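Local coordinates for protein Rho guanyl nucleotide exchange factor (Rom2), putative (Aspergillus fumigatus Af293, PDB 5O51) that probably acts, as a whole, as a guanine-nucleotide exchange factor for Rho-type GTPases, and is represented here by its CNH beta-propeller domain, at residues N20-R32 / S63-Q75. Residues are numbered along the deposited sequence; the frame is centred on the assembly and turned at random.
Sequences NRVNCLVPVDGGR and SQVTQIDTLEEYQ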
ATOM      1  N   ASN A  20      21.242   3.448   2.824  1.00 44.13           N
ATOM      2  CA  ASN A  20      20.189   3.980   1.947  1.00 35.57           C
ATOM      3  C   ASN A  20      19.261   2.770   1.673  1.00 35.42           C
ATOM      4  O   ASN A  20      19.422   2.042   0.690  1.00 37.57           O
ATOM      5  CB  ASN A  20      20.853   4.636   0.689  1.00 30.65           C
ATOM      6  CG  ASN A  20      19.861   5.125  -0.331  1.00 34.50           C
ATOM      7  OD1 ASN A  20      19.807   4.624  -1.476  1.00 38.06           O
ATOM      8  ND2 ASN A  20      19.065   6.094   0.048  1.00 34.09           N
ATOM      9  N   ARG A  21      18.356   2.549   2.620  1.00 34.76           N
ATOM     10  CA  ARG A  21      17.450   1.389   2.609  1.00 38.90           C
ATOM     11  C   ARG A  21      16.352   1.539   1.541  1.00 33.47           C
ATOM     12  O   ARG A  21      15.996   2.691   1.102  1.00 35.11           O
ATOM     13  CB  ARG A  21      16.808   1.244   4.036  1.00 43.27           C
ATOM     14  CG  ARG A  21      17.853   0.879   5.123  1.00 47.49           C
ATOM     15  CD  ARG A  21      17.260   0.301   6.445  1.00 53.81           C
ATOM     16  NE  ARG A  21      18.358   0.013   7.404  1.00 52.84           N
ATOM     17  CZ  ARG A  21      19.185  -1.062   7.387  1.00 51.22           C
ATOM     18  NH1 ARG A  21      19.063  -2.088   6.515  1.00 48.85           N
ATOM     19  NH2 ARG A  21      20.146  -1.144   8.283  1.00 45.29           N
ATOM     20  N   VAL A  22      15.717   0.430   1.215  1.00 34.37           N
ATOM     21  CA  VAL A  22      14.514   0.454   0.363  1.00 34.22           C
ATOM     22  C   VAL A  22      13.285   0.980   1.121  1.00 33.53           C
ATOM     23  O   VAL A  22      12.799   0.342   2.056  1.00 38.01           O
ATOM     24  CB  VAL A  22      14.240  -0.964  -0.210  1.00 36.21           C
ATOM     25  CG1 VAL A  22      12.988  -0.992  -1.057  1.00 33.12           C
ATOM     26  CG2 VAL A  22      15.411  -1.406  -1.078  1.00 38.26           C
ATOM     27  N   ASN A  23      12.731   2.120   0.710  1.00 30.11           N
ATOM     28  CA  ASN A  23      11.544   2.610   1.355  1.00 28.20           C
ATOM     29  C   ASN A  23      10.244   2.026   0.714  1.00 33.58           C
ATOM     30  O   ASN A  23       9.213   1.879   1.401  1.00 33.88           O
ATOM     31  CB  ASN A  23      11.424   4.138   1.249  1.00 32.40           C
ATOM     32  CG  ASN A  23      12.539   4.931   1.990  1.00 38.64           C
ATOM     33  OD1 ASN A  23      13.102   4.488   2.930  1.00 34.00           O
ATOM     34  ND2 ASN A  23      12.832   6.134   1.504  1.00 35.70           N
ATOM     35  N   CYS A  24      10.260   1.855  -0.617  1.00 34.29           N
ATOM     36  CA  CYS A  24       9.076   1.452  -1.416  1.00 31.59           C
ATOM     37  C   CYS A  24       9.483   0.813  -2.715  1.00 32.18           C
ATOM     38  O   CYS A  24      10.670   0.839  -3.086  1.00 31.01           O
ATOM     39  CB  CYS A  24       8.171   2.652  -1.685  1.00 34.15           C
ATOM     40  SG  CYS A  24       8.978   4.072  -2.451  1.00 36.30           S
ATOM     41  N   LEU A  25       8.515   0.200  -3.401  1.00 32.87           N
ATOM     42  CA  LEU A  25       8.813  -0.551  -4.611  1.00 33.99           C
ATOM     43  C   LEU A  25       7.512  -0.737  -5.399  1.00 35.91           C
ATOM     44  O   LEU A  25       6.438  -0.891  -4.788  1.00 35.24           O
ATOM     45  CB  LEU A  25       9.505  -1.888  -4.228  1.00 35.30           C
ATOM     46  CG  LEU A  25       9.770  -3.002  -5.264  1.00 42.34           C
ATOM     47  CD1 LEU A  25      10.879  -3.929  -4.821  1.00 41.00           C
ATOM     48  CD2 LEU A  25       8.553  -3.880  -5.508  1.00 47.20           C
ATOM     49  N   VAL A  26       7.607  -0.730  -6.724  1.00 29.19           N
ATOM     50  CA  VAL A  26       6.505  -1.191  -7.571  1.00 32.41           C
ATOM     51  C   VAL A  26       7.066  -1.984  -8.758  1.00 32.09           C
ATOM     52  O   VAL A  26       8.106  -1.610  -9.321  1.00 33.49           O
ATOM     53  CB  VAL A  26       5.626  -0.030  -8.069  1.00 33.70           C
ATOM     54  CG1 VAL A  26       6.449   0.936  -8.947  1.00 36.32           C
ATOM     55  CG2 VAL A  26       4.408  -0.529  -8.859  1.00 36.28           C
ATOM     56  N   PRO A  27       6.409  -3.116  -9.130  1.00 35.26           N
ATOM     57  CA  PRO A  27       6.807  -3.879 -10.312  1.00 33.55           C
ATOM     58  C   PRO A  27       6.240  -3.212 -11.560  1.00 38.19           C
ATOM     59  O   PRO A  27       5.238  -2.580 -11.459  1.00 37.23           O
ATOM     60  CB  PRO A  27       6.189  -5.285 -10.074  1.00 39.82           C
ATOM     61  CG  PRO A  27       5.089  -5.067  -9.105  1.00 42.58           C
ATOM     62  CD  PRO A  27       5.597  -3.940  -8.211  1.00 37.30           C
ATOM     63  N   VAL A  28       6.934  -3.273 -12.688  1.00 34.95           N
ATOM     64  CA  VAL A  28       6.407  -2.711 -13.959  1.00 43.40           C
ATOM     65  C   VAL A  28       6.685  -3.759 -15.041  1.00 41.54           C
ATOM     66  O   VAL A  28       7.340  -4.776 -14.763  1.00 37.56           O
ATOM     67  CB  VAL A  28       7.064  -1.347 -14.365  1.00 42.80           C
ATOM     68  CG1 VAL A  28       6.924  -0.353 -13.227  1.00 47.66           C
ATOM     69  CG2 VAL A  28       8.530  -1.518 -14.689  1.00 40.86           C
ATOM     70  N   ASP A  29       6.192  -3.500 -16.254  1.00 54.21           N
ATOM     71  CA  ASP A  29       6.516  -4.336 -17.421  1.00 56.08           C
ATOM     72  C   ASP A  29       6.064  -5.756 -17.165  1.00 48.21           C
ATOM     73  O   ASP A  29       6.863  -6.703 -17.243  1.00 51.63           O
ATOM     74  CB  ASP A  29       8.044  -4.305 -17.702  1.00 66.08           C
ATOM     75  CG  ASP A  29       8.406  -3.551 -18.970  1.00 73.70           C
ATOM     76  OD1 ASP A  29       8.317  -4.174 -20.069  1.00 79.82           O
ATOM     77  OD2 ASP A  29       8.821  -2.362 -18.854  1.00 74.90           O
ATOM     78  N   GLY A  30       4.801  -5.888 -16.790  1.00 53.74           N
ATOM     79  CA  GLY A  30       4.222  -7.166 -16.387  1.00 52.47           C
ATOM     80  C   GLY A  30       4.974  -7.893 -15.311  1.00 55.77           C
ATOM     81  O   GLY A  30       4.981  -9.127 -15.306  1.00 57.94           O
ATOM     82  N   GLY A  31       5.622  -7.178 -14.381  1.00 47.03           N
ATOM     83  CA  GLY A  31       6.308  -7.868 -13.276  1.00 42.83           C
ATOM     84  C   GLY A  31       7.715  -8.302 -13.664  1.00 45.94           C
ATOM     85  O   GLY A  31       8.469  -8.869 -12.871  1.00 42.88           O
ATOM     86  N   ARG A  32       8.135  -7.963 -14.872  1.00 50.53           N
ATOM     87  CA  ARG A  32       9.513  -8.326 -15.287  1.00 49.49           C
ATOM     88  C   ARG A  32      10.613  -7.374 -14.798  1.00 41.01           C
ATOM     89  O   ARG A  32      11.804  -7.758 -14.749  1.00 43.73           O
ATOM     90  CB  ARG A  32       9.524  -8.491 -16.784  1.00 56.66           C
ATOM     91  CG  ARG A  32       8.689  -9.719 -17.186  1.00 59.61           C
ATOM     92  CD  ARG A  32       8.662  -9.905 -18.689  1.00 62.26           C
ATOM     93  NE  ARG A  32       8.120  -8.760 -19.415  1.00 68.11           N
ATOM     94  CZ  ARG A  32       6.818  -8.479 -19.608  1.00 81.70           C
ATOM     95  NH1 ARG A  32       5.835  -9.237 -19.072  1.00 79.22           N
ATOM     96  NH2 ARG A  32       6.493  -7.395 -20.332  1.00 79.93           N
ATOM     97  N   SER A  63      14.793  12.661  -3.830  1.00 41.75           N
ATOM     98  CA  SER A  63      15.184  12.408  -2.489  1.00 45.28           C
ATOM     99  C   SER A  63      13.971  12.142  -1.625  1.00 40.90           C
ATOM    100  O   SER A  63      12.900  12.597  -1.946  1.00 39.66           O
ATOM    101  CB  SER A  63      16.039  13.609  -2.003  1.00 52.44           C
ATOM    102  OG  SER A  63      15.274  14.530  -1.266  1.00 58.13           O
ATOM    103  N   GLN A  64      14.151  11.400  -0.525  1.00 41.81           N
ATOM    104  CA  GLN A  64      13.063  11.071   0.417  1.00 45.45           C
ATOM    105  C   GLN A  64      11.855  10.409  -0.273  1.00 40.41           C
ATOM    106  O   GLN A  64      10.724  10.821  -0.040  1.00 37.77           O
ATOM    107  CB  GLN A  64      12.577  12.345   1.106  1.00 53.80           C
ATOM    108  CG  GLN A  64      13.681  13.205   1.679  1.00 66.00           C
ATOM    109  CD  GLN A  64      14.353  12.515   2.820  1.00 67.89           C
ATOM    110  OE1 GLN A  64      13.706  12.147   3.804  1.00 75.31           O
ATOM    111  NE2 GLN A  64      15.666  12.347   2.717  1.00 75.79           N
ATOM    112  N   VAL A  65      12.101   9.459  -1.173  1.00 39.24           N
ATOM    113  CA  VAL A  65      10.989   8.795  -1.940  1.00 34.17           C
ATOM    114  C   VAL A  65      10.283   7.812  -1.012  1.00 31.65           C
ATOM    115  O   VAL A  65      10.840   6.762  -0.684  1.00 41.62           O
ATOM    116  CB  VAL A  65      11.461   8.075  -3.198  1.00 34.71           C
ATOM    117  CG1 VAL A  65      10.250   7.481  -3.928  1.00 34.05           C
ATOM    118  CG2 VAL A  65      12.203   9.069  -4.119  1.00 36.37           C
ATOM    119  N   THR A  66       9.089   8.176  -0.544  1.00 34.97           N
ATOM    120  CA  THR A  66       8.377   7.332   0.413  1.00 38.50           C
ATOM    121  C   THR A  66       7.269   6.463  -0.196  1.00 36.17           C
ATOM    122  O   THR A  66       6.870   5.535   0.457  1.00 42.38           O
ATOM    123  CB  THR A  66       7.762   8.152   1.531  1.00 35.30           C
ATOM    124  OG1 THR A  66       6.877   9.087   0.921  1.00 39.81           O
ATOM    125  CG2 THR A  66       8.857   8.924   2.347  1.00 37.69           C
ATOM    126  N   GLN A  67       6.745   6.793  -1.383  1.00 38.09           N
ATOM    127  CA  GLN A  67       5.713   5.967  -2.021  1.00 36.76           C
ATOM    128  C   GLN A  67       5.824   6.087  -3.539  1.00 36.39           C
ATOM    129  O   GLN A  67       6.212   7.127  -4.108  1.00 37.29           O
ATOM    130  CB  GLN A  67       4.331   6.297  -1.402  1.00 43.96           C
ATOM    131  CG  GLN A  67       3.269   5.255  -1.640  1.00 45.24           C
ATOM    132  CD  GLN A  67       1.837   5.723  -1.435  1.00 47.17           C
ATOM    133  OE1 GLN A  67       1.502   6.537  -0.527  1.00 37.31           O
ATOM    134  NE2 GLN A  67       0.949   5.185  -2.295  1.00 40.94           N
ATOM    135  N   ILE A  68       5.576   4.976  -4.217  1.00 35.04           N
ATOM    136  CA  ILE A  68       5.727   4.852  -5.648  1.00 32.21           C
ATOM    137  C   ILE A  68       4.689   3.858  -6.221  1.00 36.94           C
ATOM    138  O   ILE A  68       4.368   2.834  -5.589  1.00 38.84           O
ATOM    139  CB  ILE A  68       7.164   4.448  -6.012  1.00 38.75           C
ATOM    140  CG1 ILE A  68       7.473   4.767  -7.459  1.00 40.62           C
ATOM    141  CG2 ILE A  68       7.492   2.976  -5.705  1.00 37.88           C
ATOM    142  CD1 ILE A  68       8.991   4.783  -7.713  1.00 50.47           C
ATOM    143  N   ASP A  69       4.159   4.172  -7.385  1.00 35.03           N
ATOM    144  CA  ASP A  69       3.168   3.342  -8.093  1.00 37.99           C
ATOM    145  C   ASP A  69       3.173   3.697  -9.585  1.00 42.82           C
ATOM    146  O   ASP A  69       4.014   4.540 -10.044  1.00 39.12           O
ATOM    147  CB  ASP A  69       1.785   3.586  -7.513  1.00 39.91           C
ATOM    148  CG  ASP A  69       0.855   2.335  -7.585  1.00 53.33           C
ATOM    149  OD1 ASP A  69       1.078   1.381  -8.392  1.00 42.10           O
ATOM    150  OD2 ASP A  69      -0.113   2.348  -6.817  1.00 64.07           O
ATOM    151  N   THR A  70       2.299   3.029 -10.346  1.00 40.54           N
ATOM    152  CA  THR A  70       2.111   3.254 -11.810  1.00 45.60           C
ATOM    153  C   THR A  70       0.639   3.387 -12.182  1.00 48.52           C
ATOM    154  O   THR A  70      -0.180   2.923 -11.434  1.00 47.46           O
ATOM    155  CB  THR A  70       2.579   2.064 -12.680  1.00 49.17           C
ATOM    156  OG1 THR A  70       2.035   0.844 -12.152  1.00 48.14           O
ATOM    157  CG2 THR A  70       4.104   1.985 -12.766  1.00 48.81           C
ATOM    158  N   LEU A  71       0.343   4.025 -13.332  1.00 51.18           N
ATOM    159  CA  LEU A  71      -0.914   3.852 -14.130  1.00 45.66           C
ATOM    160  C   LEU A  71      -0.498   3.285 -15.450  1.00 47.02           C
ATOM    161  O   LEU A  71      -0.107   4.025 -16.339  1.00 47.37           O
ATOM    162  CB  LEU A  71      -1.576   5.196 -14.441  1.00 50.22           C
ATOM    163  CG  LEU A  71      -2.582   5.777 -13.465  1.00 58.03           C
ATOM    164  CD1 LEU A  71      -1.833   6.081 -12.208  1.00 62.57           C
ATOM    165  CD2 LEU A  71      -3.253   7.053 -14.015  1.00 58.58           C
ATOM    166  N   GLU A  72      -0.550   1.979 -15.608  1.00 46.73           N
ATOM    167  CA  GLU A  72       0.135   1.335 -16.739  1.00 57.59           C
ATOM    168  C   GLU A  72      -0.582   1.662 -18.069  1.00 54.38           C
ATOM    169  O   GLU A  72       0.064   1.744 -19.134  1.00 50.79           O
ATOM    170  CB  GLU A  72       0.277  -0.193 -16.483  1.00 66.97           C
ATOM    171  CG  GLU A  72       1.342  -0.917 -17.318  1.00 75.88           C
ATOM    172  CD  GLU A  72       2.654  -1.250 -16.567  1.00 77.34           C
ATOM    173  OE1 GLU A  72       3.303  -0.322 -16.066  1.00 67.94           O
ATOM    174  OE2 GLU A  72       3.076  -2.437 -16.520  1.00 78.68           O
ATOM    175  N   GLU A  73      -1.884   1.917 -17.969  1.00 53.24           N
ATOM    176  CA  GLU A  73      -2.738   2.215 -19.117  1.00 65.98           C
ATOM    177  C   GLU A  73      -2.347   3.541 -19.771  1.00 64.25           C
ATOM    178  O   GLU A  73      -2.466   3.658 -21.010  1.00 55.02           O
ATOM    179  CB  GLU A  73      -4.229   2.212 -18.696  1.00 68.49           C
ATOM    180  CG  GLU A  73      -5.235   2.612 -19.766  1.00 86.32           C
ATOM    181  CD  GLU A  73      -5.347   1.604 -20.907  1.00 95.24           C
ATOM    182  OE1 GLU A  73      -5.734   0.441 -20.649  1.00108.81           O
ATOM    183  OE2 GLU A  73      -5.065   1.976 -22.066  1.00 92.71           O
ATOM    184  N   TYR A  74      -1.907   4.497 -18.924  1.00 57.06           N
ATOM    185  CA  TYR A  74      -1.458   5.847 -19.320  1.00 55.08           C
ATOM    186  C   TYR A  74       0.060   6.025 -19.325  1.00 49.99           C
ATOM    187  O   TYR A  74       0.572   7.140 -19.446  1.00 46.94           O
ATOM    188  CB  TYR A  74      -2.077   6.858 -18.369  1.00 57.39           C
ATOM    189  CG  TYR A  74      -3.533   6.904 -18.601  1.00 62.45           C
ATOM    190  CD1 TYR A  74      -4.384   6.011 -17.981  1.00 72.07           C
ATOM    191  CD2 TYR A  74      -4.064   7.792 -19.526  1.00 68.93           C
ATOM    192  CE1 TYR A  74      -5.746   6.027 -18.245  1.00 82.27           C
ATOM    193  CE2 TYR A  74      -5.417   7.826 -19.799  1.00 73.36           C
ATOM    194  CZ  TYR A  74      -6.260   6.945 -19.153  1.00 84.01           C
ATOM    195  OH  TYR A  74      -7.611   6.988 -19.407  1.00 82.79           O
ATOM    196  N   GLN A  75       0.780   4.924 -19.150  1.00 45.24           N
ATOM    197  CA  GLN A  75       2.233   4.934 -19.110  1.00 44.62           C
ATOM    198  C   GLN A  75       2.786   6.058 -18.186  1.00 42.80           C
ATOM    199  O   GLN A  75       3.692   6.784 -18.575  1.00 40.87           O
ATOM    200  CB  GLN A  75       2.771   5.005 -20.538  1.00 49.02           C
ATOM    201  CG  GLN A  75       2.442   3.744 -21.395  1.00 50.43           C
ATOM    202  CD  GLN A  75       3.218   2.515 -20.890  1.00 54.77           C
ATOM    203  OE1 GLN A  75       4.441   2.357 -21.138  1.00 51.56           O
ATOM    204  NE2 GLN A  75       2.535   1.686 -20.109  1.00 53.73           N
TER
HETATM  205  O   HOH W   1       3.921  -0.020  -4.904  1.00 41.44           O
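Cys24 turns SG between its backbone N and carbonyl carbon (chi1 54°), and Ile68 places CG2 in the same kind of position, so sulfur and methyl meet at 3.7 Å, Cys24 SG to Ile68 CG2. Strands 22-28 and 65-71 are the first strands of two successive four-stranded blades of the CNH beta-propeller; they run nearly parallel, 8° between their axes, and meet mainly through side chains, with a water and a few bonds to the main chain. Slim, apolar cysteine suits this buried place between the strands: its sulfur also lies 3.9 Å from Val65 CG1. Val26, beta-branched as suits an extended strand, crosses Ile68 at about a right angle, CG1 lying 4.0 Å from Ile68 CG2, while Val35 of the neighbouring strand 33-38 also touches Ile68. Further along, threonine offers valine a methyl while keeping a hydroxyl: Val28 CG1 meets Thr70 CG2 at 3.7 Å. Between the two backbones a water donates to both Leu25 O and Ile68 O. Near the N-terminal ends of the strands, Asn23 ND2 reaches Val65 O at 3.0 Å, from above the carbonyl plane, and also bonds Asp39. At the far end, long, bent Glu72 accepts a weak bond on OE2 from Asp29 N, 3.3 Å away.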